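Local coordinates for protein CG4930 (Drosophila melanogaster, PDB 3ISM) that inhibits the nuclease EndoG, with which it forms a complex, at residues R67-F75 and W110-K121. The protein carries 1 engineered substitution. Numbering follows the deposited sequence.
Sequences RDVIWRLLF and WIVKLRDEVLKK
Arg67 and Trp110 face each other where helices 52-75 and 104-120 run side by side in the same direction, their local axes 5° apart and 11.6 Å from each other. The aliphatic part of Arg67 lies across one face of the Trp110 indole, its CD 3.5 Å from the centroid of the five-membered ring in a CH-pi contact. The bend of the arginine at chi3 (-57°) leaves the guanidinium standing off above the same face, its plane tilted from the ring, too far for more than a weak cation-pi attraction; there NH1 hydrogen-bonds to Tyr95 OH. Ile70 CG2 meets the benzo edge of Trp110, and on the pyrrole side NE1 donates to a water 3.0 Å away that also makes a weak bond to Arg67 O. Were Trp110 replaced by an alanine, the methylenes of Arg67 would probably lose the ring they lie against and a gap would open beside Ile70.

One turn on, Trp71 has its CG anti to the backbone N (chi1 -166°) and reaches across to the second helix, where CE3 lies 3.7 Å from Leu114 CD1 and CZ2 3.6 Å from Glu117 CG. Phe75 is held between Leu74 CB over one face and Glu117 CG over the other, the latter 3.6 Å from the ring centroid, while Leu114 CD1 and Val118 CG2 approach its edge. The methylenes of Glu117 thus serve both aromatic rings, its carboxylate plane standing nearly upright to the Phe75 ring.

Within this all-helical Ku C-terminal-like domain, helix 81-102 packs against Ile70, Leu74 and Trp110, and Phe126 of helix 124-132 touches both Leu74 and Val118, so that both helices pack against the parallel pair.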
loop_
_atom_site.group_PDB
_atom_site.type_symbol
_atom_site.label_atom_id
_atom_site.label_comp_id
_atom_site.label_asym_id
_atom_site.label_seq_id
_atom_site.Cartn_x
_atom_site.Cartn_y
_atom_site.Cartn_z
ATOM N N ARG C 67 33.031 -4.781 26.352
ATOM C CA ARG C 67 33.009 -5.513 27.626
ATOM C C ARG C 67 34.366 -5.534 28.337
ATOM O O ARG C 67 34.421 -5.443 29.569
ATOM C CB ARG C 67 32.521 -6.950 27.434
ATOM C CG ARG C 67 31.065 -7.041 27.070
ATOM C CD ARG C 67 30.556 -8.474 27.106
ATOM N NE ARG C 67 31.307 -9.377 26.248
ATOM C CZ ARG C 67 30.972 -9.646 24.990
ATOM N NH1 ARG C 67 29.908 -9.060 24.456
ATOM N NH2 ARG C 67 31.707 -10.490 24.269
ATOM N N ASP C 68 35.439 -5.683 27.561
ATOM C CA ASP C 68 36.815 -5.702 28.087
ATOM C C ASP C 68 37.151 -4.387 28.788
ATOM O O ASP C 68 37.622 -4.374 29.920
ATOM C CB ASP C 68 37.805 -5.931 26.945
ATOM C CG ASP C 68 39.262 -5.826 27.393
ATOM O OD1 ASP C 68 39.633 -6.455 28.413
ATOM O OD2 ASP C 68 40.048 -5.119 26.719
ATOM N N VAL C 69 36.884 -3.287 28.091
ATOM C CA VAL C 69 37.156 -1.943 28.568
ATOM C C VAL C 69 36.313 -1.565 29.798
ATOM O O VAL C 69 36.823 -0.964 30.740
ATOM C CB VAL C 69 36.992 -0.922 27.399
ATOM C CG1 VAL C 69 36.824 0.485 27.902
ATOM C CG2 VAL C 69 38.200 -0.995 26.492
ATOM N N ILE C 70 35.035 -1.925 29.793
ATOM C CA ILE C 70 34.178 -1.680 30.950
ATOM C C ILE C 70 34.755 -2.377 32.192
ATOM O O ILE C 70 34.800 -1.797 33.284
ATOM C CB ILE C 70 32.746 -2.167 30.707
ATOM C CG1 ILE C 70 32.017 -1.242 29.722
ATOM C CG2 ILE C 70 31.964 -2.216 32.035
ATOM C CD1 ILE C 70 30.827 -1.891 28.985
ATOM N N TRP C 71 35.205 -3.616 32.003
ATOM C CA TRP C 71 35.773 -4.413 33.078
ATOM C C TRP C 71 37.044 -3.757 33.614
ATOM O O TRP C 71 37.227 -3.634 34.826
ATOM C CB TRP C 71 36.067 -5.841 32.589
ATOM C CG TRP C 71 36.327 -6.808 33.704
ATOM C CD1 TRP C 71 37.515 -7.009 34.359
ATOM C CD2 TRP C 71 35.388 -7.725 34.287
ATOM N NE1 TRP C 71 37.367 -7.979 35.317
ATOM C CE2 TRP C 71 36.074 -8.438 35.294
ATOM C CE3 TRP C 71 34.037 -8.013 34.053
ATOM C CZ2 TRP C 71 35.456 -9.428 36.069
ATOM C CZ3 TRP C 71 33.419 -8.992 34.828
ATOM C CH2 TRP C 71 34.131 -9.689 35.820
ATOM N N ARG C 72 37.909 -3.324 32.705
ATOM C CA ARG C 72 39.112 -2.603 33.099
ATOM C C ARG C 72 38.837 -1.259 33.783
ATOM O O ARG C 72 39.466 -0.940 34.785
ATOM C CB ARG C 72 40.059 -2.452 31.904
ATOM C CG ARG C 72 40.632 -3.799 31.475
ATOM C CD ARG C 72 41.795 -3.688 30.502
ATOM N NE ARG C 72 41.387 -3.211 29.185
ATOM C CZ ARG C 72 41.931 -2.157 28.583
ATOM N NH1 ARG C 72 42.905 -1.482 29.186
ATOM N NH2 ARG C 72 41.516 -1.789 27.373
ATOM N N LEU C 73 37.870 -0.495 33.274
ATOM C CA LEU C 73 37.560 0.811 33.869
ATOM C C LEU C 73 37.089 0.665 35.311
ATOM O O LEU C 73 37.381 1.506 36.150
ATOM C CB LEU C 73 36.517 1.569 33.045
ATOM C CG LEU C 73 37.048 2.125 31.718
ATOM C CD1 LEU C 73 35.901 2.417 30.782
ATOM C CD2 LEU C 73 37.919 3.360 31.921
ATOM N N LEU C 74 36.383 -0.430 35.581
ATOM C CA LEU C 74 35.820 -0.694 36.898
ATOM C C LEU C 74 36.805 -1.324 37.882
ATOM O O LEU C 74 36.767 -0.996 39.062
ATOM C CB LEU C 74 34.578 -1.581 36.771
ATOM C CG LEU C 74 33.334 -0.924 36.173
ATOM C CD1 LEU C 74 32.245 -1.960 35.855
ATOM C CD2 LEU C 74 32.797 0.157 37.097
ATOM N N PHE C 75 37.696 -2.197 37.400
ATOM C CA PHE C 75 38.495 -3.036 38.298
ATOM C C PHE C 75 40.021 -2.892 38.233
ATOM O O PHE C 75 40.707 -3.353 39.141
ATOM C CB PHE C 75 38.115 -4.524 38.129
ATOM C CG PHE C 75 36.629 -4.789 38.217
ATOM C CD1 PHE C 75 35.920 -4.478 39.371
ATOM C CD2 PHE C 75 35.944 -5.349 37.148
ATOM C CE1 PHE C 75 34.555 -4.716 39.453
ATOM C CE2 PHE C 75 34.573 -5.580 37.218
ATOM C CZ PHE C 75 33.885 -5.267 38.372
ATOM N N TRP C 110 27.115 -12.042 30.436
ATOM C CA TRP C 110 28.265 -11.297 30.937
ATOM C C TRP C 110 27.899 -10.354 32.090
ATOM O O TRP C 110 28.678 -10.159 33.025
ATOM C CB TRP C 110 28.922 -10.531 29.794
ATOM C CG TRP C 110 29.999 -9.574 30.232
ATOM C CD1 TRP C 110 31.293 -9.881 30.563
ATOM C CD2 TRP C 110 29.878 -8.153 30.357
ATOM N NE1 TRP C 110 31.977 -8.738 30.899
ATOM C CE2 TRP C 110 31.134 -7.663 30.776
ATOM C CE3 TRP C 110 28.825 -7.246 30.159
ATOM C CZ2 TRP C 110 31.366 -6.313 31.001
ATOM C CZ3 TRP C 110 29.064 -5.893 30.379
ATOM C CH2 TRP C 110 30.322 -5.444 30.797
ATOM N N ILE C 111 26.705 -9.780 32.024
ATOM C CA ILE C 111 26.287 -8.827 33.038
ATOM C C ILE C 111 26.143 -9.486 34.424
ATOM O O ILE C 111 26.319 -8.830 35.425
ATOM C CB ILE C 111 25.014 -8.039 32.599
ATOM C CG1 ILE C 111 24.913 -6.710 33.356
ATOM C CG2 ILE C 111 23.739 -8.897 32.709
ATOM C CD1 ILE C 111 25.990 -5.710 32.981
ATOM N N VAL C 112 25.858 -10.787 34.457
ATOM C CA VAL C 112 25.802 -11.557 35.707
ATOM C C VAL C 112 27.194 -11.680 36.353
ATOM O O VAL C 112 27.357 -11.490 37.569
ATOM C CB VAL C 112 25.209 -12.975 35.459
ATOM C CG1 VAL C 112 25.400 -13.873 36.661
ATOM C CG2 VAL C 112 23.733 -12.878 35.077
ATOM N N LYS C 113 28.195 -12.002 35.538
ATOM C CA LYS C 113 29.579 -12.035 36.020
ATOM C C LYS C 113 30.047 -10.658 36.478
ATOM O O LYS C 113 30.742 -10.548 37.488
ATOM C CB LYS C 113 30.525 -12.578 34.949
ATOM C CG LYS C 113 30.262 -14.027 34.541
ATOM C CD LYS C 113 30.813 -14.291 33.135
ATOM C CE LYS C 113 30.636 -15.769 32.722
ATOM N NZ LYS C 113 30.948 -16.031 31.258
ATOM N N LEU C 114 29.674 -9.613 35.733
ATOM C CA LEU C 114 30.018 -8.243 36.116
ATOM C C LEU C 114 29.421 -7.895 37.474
ATOM O O LEU C 114 30.124 -7.396 38.343
ATOM C CB LEU C 114 29.594 -7.227 35.050
ATOM C CG LEU C 114 29.994 -5.772 35.350
ATOM C CD1 LEU C 114 31.493 -5.563 35.126
ATOM C CD2 LEU C 114 29.223 -4.784 34.528
ATOM N N ARG C 115 28.131 -8.166 37.663
ATOM C CA ARG C 115 27.491 -7.950 38.964
ATOM C C ARG C 115 28.238 -8.694 40.062
ATOM O O ARG C 115 28.513 -8.142 41.123
ATOM C CB ARG C 115 26.036 -8.432 38.950
ATOM C CG ARG C 115 25.358 -8.423 40.330
ATOM C CD ARG C 115 24.161 -9.365 40.398
ATOM N NE ARG C 115 24.558 -10.769 40.300
ATOM C CZ ARG C 115 23.708 -11.786 40.165
ATOM N NH1 ARG C 115 22.402 -11.570 40.102
ATOM N NH2 ARG C 115 24.166 -13.027 40.073
ATOM N N ASP C 116 28.560 -9.958 39.805
ATOM C CA ASP C 116 29.166 -10.790 40.826
ATOM C C ASP C 116 30.512 -10.234 41.264
ATOM O O ASP C 116 30.835 -10.294 42.454
ATOM C CB ASP C 116 29.259 -12.244 40.369
ATOM C CG ASP C 116 27.888 -12.916 40.293
ATOM O OD1 ASP C 116 26.869 -12.251 40.576
ATOM O OD2 ASP C 116 27.822 -14.103 39.934
ATOM N N GLU C 117 31.251 -9.655 40.308
ATOM C CA GLU C 117 32.522 -8.990 40.584
ATOM C C GLU C 117 32.322 -7.665 41.324
ATOM O O GLU C 117 33.090 -7.316 42.228
ATOM C CB GLU C 117 33.306 -8.761 39.287
ATOM C CG GLU C 117 34.802 -8.437 39.500
ATOM C CD GLU C 117 35.636 -9.599 40.061
ATOM O OE1 GLU C 117 35.241 -10.776 39.955
ATOM O OE2 GLU C 117 36.718 -9.331 40.606
ATOM N N VAL C 118 31.281 -6.937 40.934
ATOM C CA VAL C 118 30.902 -5.696 41.595
ATOM C C VAL C 118 30.612 -5.933 43.076
ATOM O O VAL C 118 31.101 -5.193 43.928
ATOM C CB VAL C 118 29.701 -5.032 40.865
ATOM C CG1 VAL C 118 28.961 -4.039 41.788
ATOM C CG2 VAL C 118 30.192 -4.334 39.600
ATOM N N LEU C 119 29.872 -6.999 43.376
ATOM C CA LEU C 119 29.466 -7.307 44.753
ATOM C C LEU C 119 30.607 -7.839 45.626
ATOM O O LEU C 119 30.726 -7.464 46.791
ATOM C CB LEU C 119 28.284 -8.281 44.760
ATOM C CG LEU C 119 27.011 -7.771 44.076
ATOM C CD1 LEU C 119 25.912 -8.817 44.152
ATOM C CD2 LEU C 119 26.555 -6.450 44.680
ATOM N N LYS C 120 31.429 -8.712 45.049
ATOM C CA LYS C 120 32.626 -9.253 45.690
ATOM C C LYS C 120 33.591 -8.141 46.109
ATOM O O LYS C 120 34.167 -8.179 47.196
ATOM C CB LYS C 120 33.316 -10.213 44.719
ATOM C CG LYS C 120 34.627 -10.795 45.199
ATOM C CD LYS C 120 35.544 -11.037 44.004
ATOM C CE LYS C 120 36.919 -11.492 44.438
ATOM N NZ LYS C 120 36.878 -12.862 45.014
ATOM N N LYS C 121 33.745 -7.145 45.241
ATOM C CA LYS C 121 34.616 -6.002 45.495
ATOM C C LYS C 121 33.899 -4.913 46.288
ATOM O O LYS C 121 34.487 -3.876 46.606
ATOM C CB LYS C 121 35.157 -5.448 44.175
ATOM C CG LYS C 121 35.975 -6.481 43.417
ATOM C CD LYS C 121 37.062 -5.847 42.586
ATOM C CE LYS C 121 38.095 -6.887 42.129
ATOM N NZ LYS C 121 38.874 -7.473 43.251
HETATM O O HOH W 1 34.939 -8.572 30.528
#